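Local coordinates for IPT/TIG domain-containing protein BACOVA_02650 (Bacteroides ovatus, PDB 5E7H), which binds polysaccharide at the cell surface and probably captures xyloglucan before its transport into the periplasm for degradation, at residues S9-V14 and K161-C166; V117-C122 and F252-I257. One frame throughout, in Å; residues are numbered along the deposited sequence.

Interaction 1: residues S9-V14 and K161-C166; sequences SSTMPV and KLQFEC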
ATOM      1  N   SER A   9       3.215  -2.350  -9.970  1.00 16.77           N
ATOM      2  CA  SER A   9       2.202  -1.439  -9.444  1.00 15.97           C
ATOM      3  C   SER A   9       2.072  -1.473  -7.923  1.00 16.18           C
ATOM      4  O   SER A   9       1.799  -0.437  -7.280  1.00 16.22           O
ATOM      5  CB  SER A   9       0.849  -1.752 -10.098  1.00 17.34           C
ATOM      6  OG  SER A   9       0.499  -3.113  -9.912  1.00 18.45           O
ATOM      7  N   SER A  10       2.280  -2.639  -7.316  1.00 15.52           N
ATOM      8  CA  SER A  10       2.211  -2.771  -5.866  1.00 14.89           C
ATOM      9  C   SER A  10       3.008  -3.979  -5.400  1.00 16.09           C
ATOM     10  O   SER A  10       3.164  -4.932  -6.164  1.00 17.92           O
ATOM     11  CB  SER A  10       0.766  -2.902  -5.409  1.00 15.17           C
ATOM     12  OG  SER A  10       0.699  -3.133  -4.017  1.00 14.67           O
ATOM     13  N   THR A  11       3.516  -3.921  -4.176  1.00 16.51           N
ATOM     14  CA  THR A  11       4.123  -5.097  -3.539  1.00 16.06           C
ATOM     15  C   THR A  11       3.072  -5.986  -2.868  1.00 15.57           C
ATOM     16  O   THR A  11       3.375  -7.102  -2.480  1.00 16.36           O
ATOM     17  CB  THR A  11       5.178  -4.695  -2.490  1.00 16.61           C
ATOM     18  OG1 THR A  11       4.559  -3.941  -1.451  1.00 18.02           O
ATOM     19  CG2 THR A  11       6.303  -3.869  -3.109  1.00 21.11           C
ATOM     20  N   MET A  12       1.834  -5.512  -2.715  1.00 14.12           N
ATOM     21  CA  MET A  12       0.810  -6.319  -2.051  1.00 14.72           C
ATOM     22  C   MET A  12      -0.558  -5.981  -2.625  1.00 15.11           C
ATOM     23  O   MET A  12      -1.456  -5.529  -1.915  1.00 17.16           O
ATOM     24  CB  MET A  12       0.844  -6.124  -0.535  1.00 15.47           C
ATOM     25  CG  MET A  12       0.097  -7.234   0.208  1.00 15.20           C
ATOM     26  SD  MET A  12       0.407  -7.245   1.993  1.00 17.53           S
ATOM     27  CE  MET A  12       2.004  -8.007   2.005  1.00 19.02           C
ATOM     28  N   PRO A  13      -0.714  -6.222  -3.925  1.00 13.99           N
ATOM     29  CA  PRO A  13      -2.009  -5.949  -4.559  1.00 15.14           C
ATOM     30  C   PRO A  13      -3.094  -6.818  -3.973  1.00 16.94           C
ATOM     31  O   PRO A  13      -2.886  -7.993  -3.676  1.00 16.71           O
ATOM     32  CB  PRO A  13      -1.759  -6.263  -6.031  1.00 16.48           C
ATOM     33  CG  PRO A  13      -0.575  -7.161  -6.055  1.00 17.96           C
ATOM     34  CD  PRO A  13       0.263  -6.781  -4.869  1.00 15.51           C
ATOM     35  N   VAL A  14      -4.278  -6.229  -3.824  1.00 16.20           N
ATOM     36  CA  VAL A  14      -5.442  -6.967  -3.348  1.00 16.37           C
ATOM     37  C   VAL A  14      -5.813  -8.101  -4.305  1.00 15.64           C
ATOM     38  O   VAL A  14      -5.782  -7.948  -5.543  1.00 16.08           O
ATOM     39  CB  VAL A  14      -6.637  -5.985  -3.159  1.00 16.94           C
ATOM     40  CG1 VAL A  14      -7.929  -6.730  -2.785  1.00 17.97           C
ATOM     41  CG2 VAL A  14      -6.301  -4.957  -2.099  1.00 17.57           C
ATOM     42  N   LYS A 161      10.646   3.011   3.891  1.00 14.10           N
ATOM     43  CA  LYS A 161       9.409   3.668   3.492  1.00 15.32           C
ATOM     44  C   LYS A 161       8.207   2.986   4.104  1.00 15.63           C
ATOM     45  O   LYS A 161       8.229   1.786   4.410  1.00 16.19           O
ATOM     46  CB  LYS A 161       9.283   3.732   1.958  1.00 19.68           C
ATOM     47  CG  LYS A 161       9.394   2.437   1.238  1.00 22.27           C
ATOM     48  CD  LYS A 161       9.498   2.676  -0.281  1.00 21.40           C
ATOM     49  CE  LYS A 161       9.583   1.361  -0.989  1.00 21.52           C
ATOM     50  NZ  LYS A 161       9.654   1.546  -2.477  1.00 24.02           N
ATOM     51  N   LEU A 162       7.160   3.773   4.301  1.00 14.36           N
ATOM     52  CA  LEU A 162       5.849   3.276   4.702  1.00 13.06           C
ATOM     53  C   LEU A 162       5.020   3.109   3.448  1.00 13.67           C
ATOM     54  O   LEU A 162       4.847   4.066   2.693  1.00 16.31           O
ATOM     55  CB  LEU A 162       5.160   4.244   5.656  1.00 14.58           C
ATOM     56  CG  LEU A 162       3.743   3.883   6.073  1.00 15.87           C
ATOM     57  CD1 LEU A 162       3.746   2.663   6.985  1.00 15.18           C
ATOM     58  CD2 LEU A 162       3.085   5.057   6.752  1.00 17.48           C
ATOM     59  N   GLN A 163       4.505   1.904   3.241  1.00 12.73           N
ATOM     60  CA  GLN A 163       3.610   1.604   2.120  1.00 13.44           C
ATOM     61  C   GLN A 163       2.278   1.170   2.680  1.00 13.51           C
ATOM     62  O   GLN A 163       2.197   0.608   3.781  1.00 14.31           O
ATOM     63  CB  GLN A 163       4.149   0.482   1.229  1.00 18.46           C
ATOM     64  CG  GLN A 163       5.367   0.779   0.450  1.00 24.35           C
ATOM     65  CD  GLN A 163       5.738  -0.405  -0.434  1.00 20.02           C
ATOM     66  OE1 GLN A 163       5.459  -1.567  -0.105  1.00 18.43           O
ATOM     67  NE2 GLN A 163       6.365  -0.112  -1.547  1.00 21.47           N
ATOM     68  N   PHE A 164       1.229   1.356   1.894  1.00 12.46           N
ATOM     69  CA  PHE A 164      -0.087   0.834   2.263  1.00 12.17           C
ATOM     70  C   PHE A 164      -0.924   0.819   1.013  1.00 13.11           C
ATOM     71  O   PHE A 164      -0.602   1.510   0.055  1.00 14.83           O
ATOM     72  CB  PHE A 164      -0.773   1.665   3.366  1.00 13.29           C
ATOM     73  CG  PHE A 164      -0.827   3.150   3.108  1.00 14.43           C
ATOM     74  CD1 PHE A 164       0.224   3.988   3.488  1.00 15.16           C
ATOM     75  CD2 PHE A 164      -1.946   3.729   2.521  1.00 15.55           C
ATOM     76  CE1 PHE A 164       0.165   5.367   3.260  1.00 16.71           C
ATOM     77  CE2 PHE A 164      -2.008   5.099   2.310  1.00 17.69           C
ATOM     78  CZ  PHE A 164      -0.957   5.905   2.662  1.00 15.60           C
ATOM     79  N   GLU A 165      -1.993   0.054   1.047  1.00 11.47           N
ATOM     80  CA  GLU A 165      -2.945   0.048  -0.054  1.00 12.53           C
ATOM     81  C   GLU A 165      -4.042   1.019   0.293  1.00 13.52           C
ATOM     82  O   GLU A 165      -4.447   1.132   1.454  1.00 12.19           O
ATOM     83  CB  GLU A 165      -3.503  -1.342  -0.278  1.00 12.79           C
ATOM     84  CG  GLU A 165      -3.338  -1.855  -1.696  1.00 17.51           C
ATOM     85  CD  GLU A 165      -1.888  -2.009  -2.136  1.00 20.23           C
ATOM     86  OE1 GLU A 165      -1.664  -2.150  -3.351  1.00 20.43           O
ATOM     87  OE2 GLU A 165      -0.985  -2.032  -1.283  1.00 20.59           O
ATOM     88  N   CYS A 166      -4.544   1.708  -0.723  1.00 11.90           N
ATOM     89  CA  CYS A 166      -5.572   2.729  -0.539  1.00 13.06           C
ATOM     90  C   CYS A 166      -6.573   2.673  -1.686  1.00 14.89           C
ATOM     91  O   CYS A 166      -6.187   2.473  -2.841  1.00 14.12           O
ATOM     92  CB  CYS A 166      -4.923   4.083  -0.465  1.00 13.61           C
ATOM     93  SG  CYS A 166      -6.045   5.447  -0.071  1.00 15.83           S
TER
HETATM   94  O   HOH W   1      -4.318  -3.586  -4.836  1.00 29.60           O

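Interaction 2: residues V117-C122 and F252-I257; sequences VSNGTC and FDNFRI. With NA (sodium ion), chain I.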
ATOM      1  N   VAL A 117     -13.256  -5.309  -3.743  1.00 12.97           N
ATOM      2  CA  VAL A 117     -12.420  -6.400  -3.266  1.00 13.07           C
ATOM      3  C   VAL A 117     -11.605  -5.921  -2.066  1.00 13.84           C
ATOM      4  O   VAL A 117     -11.379  -4.719  -1.898  1.00 13.25           O
ATOM      5  CB  VAL A 117     -11.485  -6.939  -4.380  1.00 12.12           C
ATOM      6  CG1 VAL A 117     -12.314  -7.627  -5.457  1.00 14.79           C
ATOM      7  CG2 VAL A 117     -10.641  -5.846  -4.992  1.00 14.16           C
ATOM      8  N   SER A 118     -11.223  -6.859  -1.203  1.00 13.62           N
ATOM      9  CA  SER A 118     -10.315  -6.558  -0.101  1.00 13.83           C
ATOM     10  C   SER A 118      -9.642  -7.831   0.340  1.00 13.76           C
ATOM     11  O   SER A 118     -10.153  -8.927   0.133  1.00 16.26           O
ATOM     12  CB  SER A 118     -11.051  -5.910   1.082  1.00 15.54           C
ATOM     13  OG  SER A 118     -11.930  -6.805   1.711  1.00 14.94           O
ATOM     14  N   ASN A 119      -8.472  -7.662   0.955  1.00 16.22           N
ATOM     15  CA  ASN A 119      -7.805  -8.756   1.631  1.00 17.59           C
ATOM     16  C   ASN A 119      -8.311  -8.713   3.070  1.00 17.13           C
ATOM     17  O   ASN A 119      -7.719  -8.054   3.929  1.00 21.04           O
ATOM     18  CB  ASN A 119      -6.283  -8.602   1.559  1.00 17.24           C
ATOM     19  CG  ASN A 119      -5.685  -9.023   0.213  1.00 21.33           C
ATOM     20  OD1 ASN A 119      -6.383  -9.321  -0.765  1.00 21.80           O
ATOM     21  ND2 ASN A 119      -4.355  -9.088   0.181  1.00 21.09           N
ATOM     22  N   GLY A 120      -9.451  -9.347   3.316  1.00 17.20           N
ATOM     23  CA  GLY A 120     -10.073  -9.290   4.624  1.00 16.92           C
ATOM     24  C   GLY A 120     -10.547  -7.902   4.983  1.00 16.07           C
ATOM     25  O   GLY A 120     -11.097  -7.183   4.162  1.00 18.01           O
ATOM     26  N   THR A 121     -10.362  -7.552   6.247  1.00 16.07           N
ATOM     27  CA  THR A 121     -10.847  -6.290   6.794  1.00 14.95           C
ATOM     28  C   THR A 121      -9.972  -5.113   6.404  1.00 15.56           C
ATOM     29  O   THR A 121      -8.759  -5.185   6.494  1.00 15.40           O
ATOM     30  CB  THR A 121     -10.896  -6.377   8.305  1.00 16.15           C
ATOM     31  OG1 THR A 121     -11.674  -7.512   8.683  1.00 19.75           O
ATOM     32  CG2 THR A 121     -11.524  -5.125   8.902  1.00 19.48           C
ATOM     33  N   CYS A 122     -10.588  -4.002   6.012  1.00 14.39           N
ATOM     34  CA  CYS A 122      -9.864  -2.765   5.765  1.00 14.40           C
ATOM     35  C   CYS A 122     -10.502  -1.630   6.555  1.00 12.68           C
ATOM     36  O   CYS A 122     -11.658  -1.717   6.980  1.00 14.33           O
ATOM     37  CB  CYS A 122      -9.801  -2.426   4.273  1.00 18.96           C
ATOM     38  SG  CYS A 122     -11.363  -2.156   3.443  1.00 19.58           S
ATOM     39  N   PHE A 252      -8.217   1.872   3.535  1.00 11.79           N
ATOM     40  CA  PHE A 252      -6.790   1.580   3.744  1.00 11.19           C
ATOM     41  C   PHE A 252      -6.577   0.145   4.196  1.00 13.05           C
ATOM     42  O   PHE A 252      -7.381  -0.396   4.950  1.00 13.07           O
ATOM     43  CB  PHE A 252      -6.175   2.477   4.834  1.00 11.60           C
ATOM     44  CG  PHE A 252      -6.303   3.963   4.615  1.00 12.90           C
ATOM     45  CD1 PHE A 252      -7.461   4.647   4.954  1.00 14.37           C
ATOM     46  CD2 PHE A 252      -5.240   4.683   4.117  1.00 14.45           C
ATOM     47  CE1 PHE A 252      -7.546   6.020   4.758  1.00 15.70           C
ATOM     48  CE2 PHE A 252      -5.332   6.053   3.938  1.00 16.92           C
ATOM     49  CZ  PHE A 252      -6.490   6.709   4.271  1.00 14.56           C
ATOM     50  N   ASP A 253      -5.468  -0.468   3.783  1.00 12.11           N
ATOM     51  CA  ASP A 253      -5.107  -1.785   4.327  1.00 11.50           C
ATOM     52  C   ASP A 253      -3.610  -2.032   4.203  1.00 10.38           C
ATOM     53  O   ASP A 253      -2.904  -1.367   3.442  1.00 11.62           O
ATOM     54  CB  ASP A 253      -5.881  -2.890   3.604  1.00 12.07           C
ATOM     55  CG  ASP A 253      -6.077  -4.140   4.426  1.00 15.43           C
ATOM     56  OD1 ASP A 253      -5.611  -4.261   5.569  1.00 14.58           O
ATOM     57  OD2 ASP A 253      -6.745  -5.063   3.897  1.00 18.65           O
ATOM     58  N   ASN A 254      -3.143  -3.011   4.968  1.00 11.28           N
ATOM     59  CA  ASN A 254      -1.791  -3.582   4.829  1.00 12.27           C
ATOM     60  C   ASN A 254      -0.691  -2.536   4.906  1.00 11.69           C
ATOM     61  O   ASN A 254       0.215  -2.462   4.072  1.00 12.87           O
ATOM     62  CB  ASN A 254      -1.682  -4.389   3.540  1.00 14.02           C
ATOM     63  CG  ASN A 254      -2.366  -5.716   3.666  1.00 16.70           C
ATOM     64  OD1 ASN A 254      -2.316  -6.355   4.724  1.00 18.11           O
ATOM     65  ND2 ASN A 254      -3.015  -6.145   2.603  1.00 20.22           N
ATOM     66  N   PHE A 255      -0.747  -1.730   5.953  1.00 11.67           N
ATOM     67  CA  PHE A 255       0.368  -0.858   6.252  1.00 12.19           C
ATOM     68  C   PHE A 255       1.600  -1.717   6.487  1.00 11.63           C
ATOM     69  O   PHE A 255       1.526  -2.739   7.181  1.00 11.53           O
ATOM     70  CB  PHE A 255       0.092   0.011   7.492  1.00 11.71           C
ATOM     71  CG  PHE A 255      -1.026   1.006   7.308  1.00 11.71           C
ATOM     72  CD1 PHE A 255      -0.757   2.295   6.865  1.00 14.18           C
ATOM     73  CD2 PHE A 255      -2.349   0.651   7.582  1.00 13.33           C
ATOM     74  CE1 PHE A 255      -1.791   3.214   6.684  1.00 14.77           C
ATOM     75  CE2 PHE A 255      -3.386   1.565   7.392  1.00 15.06           C
ATOM     76  CZ  PHE A 255      -3.096   2.840   6.942  1.00 14.64           C
ATOM     77  N   ARG A 256       2.735  -1.289   5.927  1.00 11.88           N
ATOM     78  CA  ARG A 256       3.957  -2.080   5.943  1.00 10.81           C
ATOM     79  C   ARG A 256       5.153  -1.153   5.840  1.00 13.31           C
ATOM     80  O   ARG A 256       5.092  -0.096   5.203  1.00 14.24           O
ATOM     81  CB  ARG A 256       3.932  -3.115   4.797  1.00 13.62           C
ATOM     82  CG  ARG A 256       3.702  -2.525   3.407  1.00 13.59           C
ATOM     83  CD  ARG A 256       3.173  -3.598   2.444  1.00 16.64           C
ATOM     84  NE  ARG A 256       2.940  -3.102   1.084  1.00 15.82           N
ATOM     85  CZ  ARG A 256       1.770  -2.750   0.570  1.00 14.95           C
ATOM     86  NH1 ARG A 256       0.658  -2.748   1.284  1.00 16.13           N
ATOM     87  NH2 ARG A 256       1.724  -2.383  -0.709  1.00 15.06           N
ATOM     88  N   ILE A 257       6.242  -1.548   6.484  1.00 11.78           N
ATOM     89  CA  ILE A 257       7.495  -0.809   6.436  1.00 11.74           C
ATOM     90  C   ILE A 257       8.485  -1.658   5.682  1.00 13.35           C
ATOM     91  O   ILE A 257       8.747  -2.796   6.071  1.00 13.10           O
ATOM     92  CB  ILE A 257       8.043  -0.469   7.846  1.00 10.73           C
ATOM     93  CG1 ILE A 257       7.070   0.459   8.569  1.00 13.37           C
ATOM     94  CG2 ILE A 257       9.423   0.157   7.737  1.00 13.77           C
ATOM     95  CD1 ILE A 257       7.415   0.719  10.024  1.00 15.76           C
TER
HETATM   96 NA    NA I 508      -6.777  -6.619   5.831  1.00 24.60          NA
HETATM   97  O   HOH W   2      -7.611  -4.937   1.422  1.00 20.41           O
HETATM   98  O   HOH W   3      -2.537  -9.232   2.345  1.00 26.88           O
HETATM   99  O   HOH W   4      -4.750  -7.843   4.709  1.00 27.70           O

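Interaction 1: residues S9-V14 and K161-C166
The flat carboxylate of Glu165 has the backbone carbonyl of Met12 over one face, with Met12 O 3.6 Å from Glu165 CD. At its edge, Ser10 OG donates a hydrogen bond to Glu165 OE1 over 2.6 Å, on the syn lone pair of that oxygen. The same OG accepts from Met12 N at 2.9 Å, an ST turn that fixes the hydroxyl where the carboxylate can use it. The Glu165 chain gets there by bending at its second torsion (chi2 63°), while OE2 makes a salt bridge with Arg256. The loop 9-14 joins strands 4-8 and 18-24 of the IPT/TIG domain, an immunoglobulin-like unit, and it docks here on strand 160-168 of the xyloglucan-binding domain. Two residues back from Glu165, the amide of Gln163 meets Thr11, their side chains crossing at about a right angle. Thr11 OG1 stands 2.9 Å from Gln163 OE1, and the single N-H of Arg256 NE is shared between both oxygens. Thr11 CG2 lies 4.1 Å from Gln163 NE2. An alanine in place of Glu165 would probably leave the Ser10 hydroxyl without its close acceptor and the Arg256 guanidinium without its carboxylate. Water 1 accepts from Val14 N and donates only weakly to Glu165 OE1.

Interaction 2: residues V117-C122 and F252-I257
Asp253 reaches from strand 246-259 toward the chain at 117-122, and its CB packs 4.0 Å from Cys122 CB. From there CG runs anti to the backbone N (chi1 -154°), which carries the carboxylate up to a sodium ion. Both oxygens grip the metal, OD1 at 2.6 Å from the sodium and OD2 at 2.5 Å. OD1 also accepts from the backbone N of Asn254, which approaches from above the carboxylate plane, 40° out of it. OD2 accepts a hydrogen bond from water 2, 2.6 Å away, and that water in turn accepts from Asn119 N, so the two segments are tied through solvent as well as through metal. Across the site segment 117-122 offers backbone carbonyls: Asn119 O lies 2.6 Å from the sodium and Thr121 O 2.5 Å. Gly120, between them, has a positive phi, and Ser118 OG donates to its carbonyl. Water 4 is a further ligand, and it donates to Asn254 OD1; Asn92 O completes the set of six oxygens. Beside the site the amides of Asn119 and Asn254 cross at about a right angle, their planes 71° apart and the two ND2 atoms 4.0 Å from each other. Water 3 accepts from Asn119 ND2 and, weakly, from Asn254 ND2, while Asn119 OD1 accepts from Val15 N and Asn119 ND2 is hydrogen-bonded to Tyr84 OH. The sodium sits between two antiparallel neighbours of the domain's beta-sheet. Asp253, the one carboxylate among the ligands, would probably balance the charge of the sodium, which in turn probably offsets the repulsion between oxygens such as Asp253 OD2 and Asn119 O, which are not hydrogen-bonded to each other.

How the interactions relate
Strands 160-168 and 246-259 lie side by side in one antiparallel sheet of the xyloglucan-binding domain, so interactions 1 and 2 touch, their centres about 9 Å apart. Arg256 joins them: its NH2 lies 2.8 Å from Glu165 OE2 in a salt bridge, its backbone O is 2.9 Å from Gln163 N, a probable hydrogen bond, and its NH1 donates to the backbone O of Asn254, whose side chain meets a water of the sodium shell. A second link runs through Val14, which packs on Val117 and Asn119, its side chain about 8 Å from the sodium ion. The IPT/TIG loop of interaction 1 therefore borders the residues that hold the metal in interaction 2.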